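Local atomic coordinates of exonuclease VapC9 (Pyrobaculum aerophilum, PDB entry 1V8P), a protein that acts as a PIN-domain exonuclease and is probably the magnesium-dependent ribonuclease toxin of a type II toxin-antitoxin system. Residues D135-L138 against L139-K143; I48-R51 against E52-A55; L113-Y116 against D117-A121. The protein carries 1 engineered substitution. One frame throughout, in Å; residues are numbered along the deposited sequence.

Interaction 1: D135-L138 against L139-K143; sequences DREL and LAKTK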
loop_
_atom_site.group_PDB
_atom_site.type_symbol
_atom_site.label_atom_id
_atom_site.label_comp_id
_atom_site.label_asym_id
_atom_site.label_seq_id
_atom_site.Cartn_x
_atom_site.Cartn_y
_atom_site.Cartn_z
ATOM N N ASP C 135 5.212 14.910 -5.438
ATOM C CA ASP C 135 3.783 14.538 -5.460
ATOM C C ASP C 135 2.845 15.732 -5.694
ATOM O O ASP C 135 2.714 16.610 -4.843
ATOM C CB ASP C 135 3.422 13.820 -4.140
ATOM C CG ASP C 135 1.940 13.429 -4.049
ATOM O OD1 ASP C 135 1.169 13.723 -4.980
ATOM O OD2 ASP C 135 1.541 12.824 -3.038
ATOM N N ARG C 136 2.184 15.746 -6.847
ATOM C CA ARG C 136 1.277 16.835 -7.212
ATOM C C ARG C 136 0.220 17.126 -6.153
ATOM O O ARG C 136 -0.077 18.280 -5.860
ATOM C CB ARG C 136 0.568 16.537 -8.541
ATOM C CG ARG C 136 1.486 16.253 -9.726
ATOM C CD ARG C 136 2.518 17.334 -9.886
ATOM N NE ARG C 136 3.877 16.808 -9.840
ATOM C CZ ARG C 136 4.962 17.549 -10.050
ATOM N NH1 ARG C 136 4.831 18.847 -10.318
ATOM N NH2 ARG C 136 6.174 16.998 -10.003
ATOM N N GLU C 137 -0.357 16.081 -5.578
ATOM C CA GLU C 137 -1.380 16.260 -4.568
ATOM C C GLU C 137 -0.784 17.024 -3.384
ATOM O O GLU C 137 -1.376 17.992 -2.921
ATOM C CB GLU C 137 -1.935 14.891 -4.166
ATOM C CG GLU C 137 -3.443 14.823 -3.880
ATOM C CD GLU C 137 -4.296 15.669 -4.827
ATOM O OE1 GLU C 137 -3.926 15.848 -6.008
ATOM O OE2 GLU C 137 -5.363 16.147 -4.389
ATOM N N LEU C 138 0.399 16.634 -2.916
ATOM C CA LEU C 138 1.013 17.335 -1.782
ATOM C C LEU C 138 1.311 18.798 -2.119
ATOM O O LEU C 138 1.062 19.697 -1.319
ATOM C CB LEU C 138 2.317 16.654 -1.348
ATOM C CG LEU C 138 2.368 15.796 -0.078
ATOM C CD1 LEU C 138 3.841 15.517 0.223
ATOM C CD2 LEU C 138 1.710 16.495 1.120
ATOM N N LEU C 139 1.863 19.029 -3.305
ATOM C CA LEU C 139 2.164 20.385 -3.730
ATOM C C LEU C 139 0.893 21.222 -3.618
ATOM O O LEU C 139 0.926 22.382 -3.223
ATOM C CB LEU C 139 2.649 20.387 -5.175
ATOM C CG LEU C 139 4.061 19.870 -5.447
ATOM C CD1 LEU C 139 4.168 19.344 -6.880
ATOM C CD2 LEU C 139 5.058 20.988 -5.209
ATOM N N ALA C 140 -0.235 20.616 -3.953
ATOM C CA ALA C 140 -1.500 21.324 -3.919
ATOM C C ALA C 140 -1.989 21.673 -2.516
ATOM O O ALA C 140 -2.459 22.779 -2.276
ATOM C CB ALA C 140 -2.574 20.499 -4.644
ATOM N N LYS C 141 -1.872 20.729 -1.594
ATOM C CA LYS C 141 -2.380 20.938 -0.258
ATOM C C LYS C 141 -1.387 21.402 0.806
ATOM O O LYS C 141 -1.727 21.479 1.986
ATOM C CB LYS C 141 -3.090 19.659 0.171
ATOM C CG LYS C 141 -4.149 19.226 -0.851
ATOM C CD LYS C 141 -4.802 17.897 -0.502
ATOM C CE LYS C 141 -5.924 17.562 -1.468
ATOM N NZ LYS C 141 -6.546 16.241 -1.145
ATOM N N THR C 142 -0.172 21.722 0.386
ATOM C CA THR C 142 0.849 22.181 1.303
ATOM C C THR C 142 1.340 23.564 0.881
ATOM O O THR C 142 2.050 23.716 -0.110
ATOM C CB THR C 142 2.055 21.212 1.350
ATOM O OG1 THR C 142 1.589 19.890 1.627
ATOM C CG2 THR C 142 3.037 21.628 2.447
ATOM N N LYS C 143 0.968 24.564 1.671
ATOM C CA LYS C 143 1.330 25.945 1.408
ATOM C C LYS C 143 2.818 26.186 1.310
ATOM O O LYS C 143 3.560 25.900 2.243
ATOM C CB LYS C 143 0.721 26.834 2.491
ATOM C CG LYS C 143 -0.744 26.524 2.700
ATOM C CD LYS C 143 -1.383 27.427 3.712
ATOM C CE LYS C 143 -2.638 26.752 4.280
ATOM N NZ LYS C 143 -3.451 26.116 3.192
#
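Residues 136-141 form one short helix, with Asp135 capping its start and Thr142 just beyond its end; Leu139 N, Ala140 N and Lys141 N reach back four residues to the carbonyls of Asp135, Arg136 and Glu137. As N-cap, Asp135 takes the Glu137 N-H on OD1 at 2.9 Å, met from above the carboxylate plane. Glu137 and Lys141 sit one turn apart. The lysine chain is extended beyond CG, and Glu137, bent at chi2 (39°), brings its carboxylate across so that OE2 pairs with Lys141 NZ in a 3.5 Å salt bridge; NZ also donates to the carbonyl of Arg111. Arg136 and Leu139 run side by side, with Leu139 CD1 over one face of the guanidinium and 3.5 Å from Arg136 NH1. At the far end Thr142 OG1 donates to Leu138 O at 3.0 Å, while Leu138 CD2 lies alongside OG1. OD2 of Asp135, a predicted magnesium ligand, forms a salt bridge with Arg73 of the second subunit. The chemistry implies a division of labour within one carboxylate: OD1 caps the helix, while OD2 is held at the subunit interface, close to Asp117 of its own chain.

Interaction 2: I48-R51 against E52-A55; sequences IKHR and EKLA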
loop_
_atom_site.group_PDB
_atom_site.type_symbol
_atom_site.label_atom_id
_atom_site.label_comp_id
_atom_site.label_asym_id
_atom_site.label_seq_id
_atom_site.Cartn_x
_atom_site.Cartn_y
_atom_site.Cartn_z
ATOM N N ILE C 48 24.570 19.483 -2.744
ATOM C CA ILE C 48 25.464 19.068 -1.673
ATOM C C ILE C 48 25.996 20.238 -0.836
ATOM O O ILE C 48 25.975 20.182 0.395
ATOM C CB ILE C 48 26.649 18.244 -2.230
ATOM C CG1 ILE C 48 27.434 17.604 -1.081
ATOM C CG2 ILE C 48 27.568 19.128 -3.050
ATOM C CD1 ILE C 48 26.591 16.719 -0.167
ATOM N N LYS C 49 26.452 21.306 -1.486
ATOM C CA LYS C 49 26.983 22.458 -0.756
ATOM C C LYS C 49 25.910 23.304 -0.084
ATOM O O LYS C 49 26.208 24.369 0.455
ATOM C CB LYS C 49 27.805 23.350 -1.684
ATOM C CG LYS C 49 29.084 22.720 -2.181
ATOM C CD LYS C 49 30.028 23.783 -2.739
ATOM C CE LYS C 49 31.287 23.166 -3.335
ATOM N NZ LYS C 49 30.964 22.312 -4.520
ATOM N N HIS C 50 24.663 22.837 -0.130
ATOM C CA HIS C 50 23.544 23.551 0.488
ATOM C C HIS C 50 22.902 22.650 1.539
ATOM O O HIS C 50 21.980 23.053 2.248
ATOM C CB HIS C 50 22.492 23.921 -0.564
ATOM C CG HIS C 50 22.937 24.971 -1.536
ATOM N ND1 HIS C 50 22.992 26.313 -1.215
ATOM C CD2 HIS C 50 23.354 24.877 -2.821
ATOM C CE1 HIS C 50 23.420 26.998 -2.260
ATOM N NE2 HIS C 50 23.649 26.151 -3.247
ATOM N N ARG C 51 23.408 21.426 1.639
ATOM C CA ARG C 51 22.879 20.443 2.575
ATOM C C ARG C 51 22.383 20.962 3.922
ATOM O O ARG C 51 21.376 20.476 4.427
ATOM C CB ARG C 51 23.911 19.336 2.829
ATOM C CG ARG C 51 25.103 19.769 3.656
ATOM C CD ARG C 51 26.150 18.672 3.694
ATOM N NE ARG C 51 25.752 17.571 4.559
ATOM C CZ ARG C 51 26.315 17.324 5.738
ATOM N NH1 ARG C 51 27.293 18.109 6.169
ATOM N NH2 ARG C 51 25.912 16.297 6.486
ATOM N N GLU C 52 23.065 21.934 4.518
ATOM C CA GLU C 52 22.604 22.398 5.821
ATOM C C GLU C 52 21.210 23.021 5.722
ATOM O O GLU C 52 20.516 23.200 6.727
ATOM C CB GLU C 52 23.601 23.385 6.451
ATOM C CG GLU C 52 23.522 24.846 5.999
ATOM C CD GLU C 52 24.134 25.091 4.632
ATOM O OE1 GLU C 52 24.927 24.229 4.176
ATOM O OE2 GLU C 52 23.830 26.151 4.027
ATOM N N LYS C 53 20.796 23.325 4.498
ATOM C CA LYS C 53 19.494 23.923 4.272
ATOM C C LYS C 53 18.358 22.912 4.135
ATOM O O LYS C 53 17.190 23.264 4.315
ATOM C CB LYS C 53 19.555 24.830 3.041
ATOM C CG LYS C 53 20.068 26.214 3.373
ATOM C CD LYS C 53 20.026 27.188 2.202
ATOM C CE LYS C 53 21.205 26.985 1.272
ATOM N NZ LYS C 53 21.659 28.271 0.662
ATOM N N LEU C 54 18.703 21.659 3.841
ATOM C CA LEU C 54 17.698 20.608 3.669
ATOM C C LEU C 54 17.570 19.642 4.833
ATOM O O LEU C 54 18.540 19.321 5.501
ATOM C CB LEU C 54 17.979 19.777 2.416
ATOM C CG LEU C 54 18.353 20.442 1.094
ATOM C CD1 LEU C 54 17.577 21.745 0.913
ATOM C CD2 LEU C 54 19.859 20.679 1.090
ATOM N N ALA C 55 16.349 19.170 5.049
ATOM C CA ALA C 55 16.070 18.207 6.102
ATOM C C ALA C 55 15.022 17.188 5.642
ATOM O O ALA C 55 14.348 17.382 4.637
ATOM C CB ALA C 55 15.594 18.924 7.348
#
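His50 and Lys53 meet where a type I beta turn, Ile48 to Arg51, passes through a short 3-10 segment into strand 54-56 of the parallel sheet of the PIN domain. The turn is closed by Arg51 N donating to Ile48 O at 3.1 Å. Two further bonds between residues three apart follow, Lys53 N to His50 O and Leu54 N to Arg51 O, the second already reaching the strand.

The lysine side chain is instructive to follow. Its CB is 3.1 Å from His50 O, the oxygen that accepts from Lys53 N, and CG remains beside the same oxygen at a longer distance. The chain is straight as far as CD, then bends at chi3 (-80°), which swings CE back along the histidine. There Lys53 CE meets His50 ND1 at 3.1 Å and His50 CB at 3.8 Å, and the two side chains therefore lie alongside each other and point the same way. At the tip, NZ comes up to the ring edge, near the ring plane, and gives a weak hydrogen bond to His50 ND1 at 3.0 Å. The stronger partner of the ammonium is Gln158, the C-terminal residue, so this amine links the turn to the chain end. Leu155 of helix 148-156 packs against both His50 and Lys53.

Arg51 and Leu54 go different ways. Arg51 turns its side chain away from the second half of the turn, with NE bonded to the carbonyl of Ser92, whereas Leu54, already in the strand, brings one methyl back to the turn, its CD2 standing 3.4 Å from Arg51 CA.

Interaction 3: L113-Y116 against D117-A121; sequences LTFY and DASYA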
loop_
_atom_site.group_PDB
_atom_site.type_symbol
_atom_site.label_atom_id
_atom_site.label_comp_id
_atom_site.label_asym_id
_atom_site.label_seq_id
_atom_site.Cartn_x
_atom_site.Cartn_y
_atom_site.Cartn_z
ATOM N N LEU C 113 -5.368 13.419 2.890
ATOM C CA LEU C 113 -4.035 12.931 2.599
ATOM C C LEU C 113 -3.821 11.671 3.416
ATOM O O LEU C 113 -4.555 11.410 4.370
ATOM C CB LEU C 113 -2.986 13.947 3.029
ATOM C CG LEU C 113 -2.807 15.236 2.245
ATOM C CD1 LEU C 113 -1.934 16.172 3.051
ATOM C CD2 LEU C 113 -2.191 14.931 0.886
ATOM N N THR C 114 -2.818 10.886 3.042
ATOM C CA THR C 114 -2.499 9.686 3.799
ATOM C C THR C 114 -1.816 10.226 5.046
ATOM O O THR C 114 -1.343 11.366 5.049
ATOM C CB THR C 114 -1.470 8.810 3.082
ATOM O OG1 THR C 114 -0.332 9.613 2.751
ATOM C CG2 THR C 114 -2.060 8.186 1.834
ATOM N N PHE C 115 -1.748 9.424 6.097
ATOM C CA PHE C 115 -1.076 9.888 7.294
ATOM C C PHE C 115 0.400 10.164 6.971
ATOM O O PHE C 115 1.001 11.073 7.513
ATOM C CB PHE C 115 -1.185 8.838 8.399
ATOM C CG PHE C 115 -0.434 9.197 9.649
ATOM C CD1 PHE C 115 -1.103 9.722 10.754
ATOM C CD2 PHE C 115 0.936 9.025 9.716
ATOM C CE1 PHE C 115 -0.411 10.067 11.913
ATOM C CE2 PHE C 115 1.637 9.367 10.865
ATOM C CZ PHE C 115 0.960 9.890 11.971
ATOM N N TYR C 116 0.978 9.380 6.070
ATOM C CA TYR C 116 2.383 9.566 5.718
ATOM C C TYR C 116 2.606 10.917 5.072
ATOM O O TYR C 116 3.427 11.682 5.544
ATOM C CB TYR C 116 2.866 8.446 4.796
ATOM C CG TYR C 116 2.914 7.110 5.474
ATOM C CD1 TYR C 116 3.829 6.858 6.487
ATOM C CD2 TYR C 116 2.028 6.090 5.124
ATOM C CE1 TYR C 116 3.872 5.617 7.140
ATOM C CE2 TYR C 116 2.062 4.848 5.773
ATOM C CZ TYR C 116 2.993 4.619 6.782
ATOM O OH TYR C 116 3.058 3.392 7.418
ATOM N N ASP C 117 1.870 11.217 4.004
ATOM C CA ASP C 117 2.000 12.509 3.335
ATOM C C ASP C 117 1.642 13.682 4.273
ATOM O O ASP C 117 2.236 14.740 4.176
ATOM C CB ASP C 117 1.121 12.544 2.072
ATOM C CG ASP C 117 1.697 11.697 0.920
ATOM O OD1 ASP C 117 0.933 11.336 -0.008
ATOM O OD2 ASP C 117 2.915 11.394 0.931
ATOM N N ALA C 118 0.698 13.490 5.194
ATOM C CA ALA C 118 0.304 14.556 6.118
ATOM C C ALA C 118 1.396 14.879 7.119
ATOM O O ALA C 118 1.432 15.990 7.662
ATOM C CB ALA C 118 -0.969 14.197 6.852
ATOM N N SER C 119 2.280 13.918 7.377
ATOM C CA SER C 119 3.378 14.143 8.304
ATOM C C SER C 119 4.257 15.253 7.712
ATOM O O SER C 119 4.762 16.130 8.426
ATOM C CB SER C 119 4.188 12.852 8.491
ATOM O OG SER C 119 3.428 11.862 9.161
ATOM N N TYR C 120 4.413 15.219 6.394
ATOM C CA TYR C 120 5.210 16.217 5.697
ATOM C C TYR C 120 4.561 17.609 5.657
ATOM O O TYR C 120 5.224 18.613 5.919
ATOM C CB TYR C 120 5.506 15.738 4.281
ATOM C CG TYR C 120 6.459 14.574 4.281
ATOM C CD1 TYR C 120 5.992 13.255 4.228
ATOM C CD2 TYR C 120 7.841 14.792 4.376
ATOM C CE1 TYR C 120 6.869 12.187 4.263
ATOM C CE2 TYR C 120 8.728 13.733 4.412
ATOM C CZ TYR C 120 8.243 12.427 4.353
ATOM O OH TYR C 120 9.126 11.370 4.362
ATOM N N ALA C 121 3.272 17.660 5.339
ATOM C CA ALA C 121 2.540 18.912 5.275
ATOM C C ALA C 121 2.563 19.602 6.641
ATOM O O ALA C 121 2.849 20.797 6.743
ATOM C CB ALA C 121 1.086 18.647 4.834
HETATM O O HOH W 1 -2.280 11.468 0.336
#
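Leu113, just ahead of the helix, lays its side chain along the first turns of helix 115-127: its CB is 4.3 Å from Ala118 CB, and its CD1 lies at the same distance from Ala121 CB. Thr114 follows as the N-cap. With chi1 at 53°, its OG1 sits between the backbone N and the carbonyl carbon and accepts the Asp117 N-H at 3.0 Å, an almost straight bond (165°). Thr114 O takes the Ala118 N-H at 2.9 Å. One water bridges the start of the helix, accepting from Thr114 N and donating to Asp117 OD1 at 3.2 Å; Asp117 is a predicted magnesium ligand. Two residues on from Asp117, Ser119 OG turns back along the helix and donates to Phe115 O at 3.0 Å, with Phe115 CE2 3.5 Å from Ser119 OG, the hydroxyl meeting the ring obliquely. The Tyr120 ring brings CD1 to 3.3 Å from Tyr116 O, and its hydroxyl bonds to Thr60 and Glu63 of helix 58-73. Around this start, helix 101-111 packs on Phe115, Ala118 and Ser119, Leu138 of helix 136-141 lies on Leu113 and Asp117, and Trp69 and Tyr62 of the fourth subunit pack on Thr114 and Ser119.

Overall arrangement
Interactions 1 and 3 illustrate two helix starts that meet at what is probably one metal site. Each opens with a side-chain N-cap, and they touch directly: Asp135 OD2 lies 3.4 Å from Asp117 OD1, a closeness of like charges consistent with a shared magnesium site, while Thr142 OG1 packs 3.5 Å from Ala121 CB. Interaction 3 is the more buried, combining leucine-alanine packing with hydroxyl and backbone hydrogen bonds; interaction 1 is only partly buried and adds a Glu137-Lys141 ion pair. Interaction 2 stands apart, its centre about 22 to 23 Å from theirs. It is a turn leading into a strand, more exposed, and touched by no other subunit, whereas both helical contacts meet neighbouring copies in the tetramer.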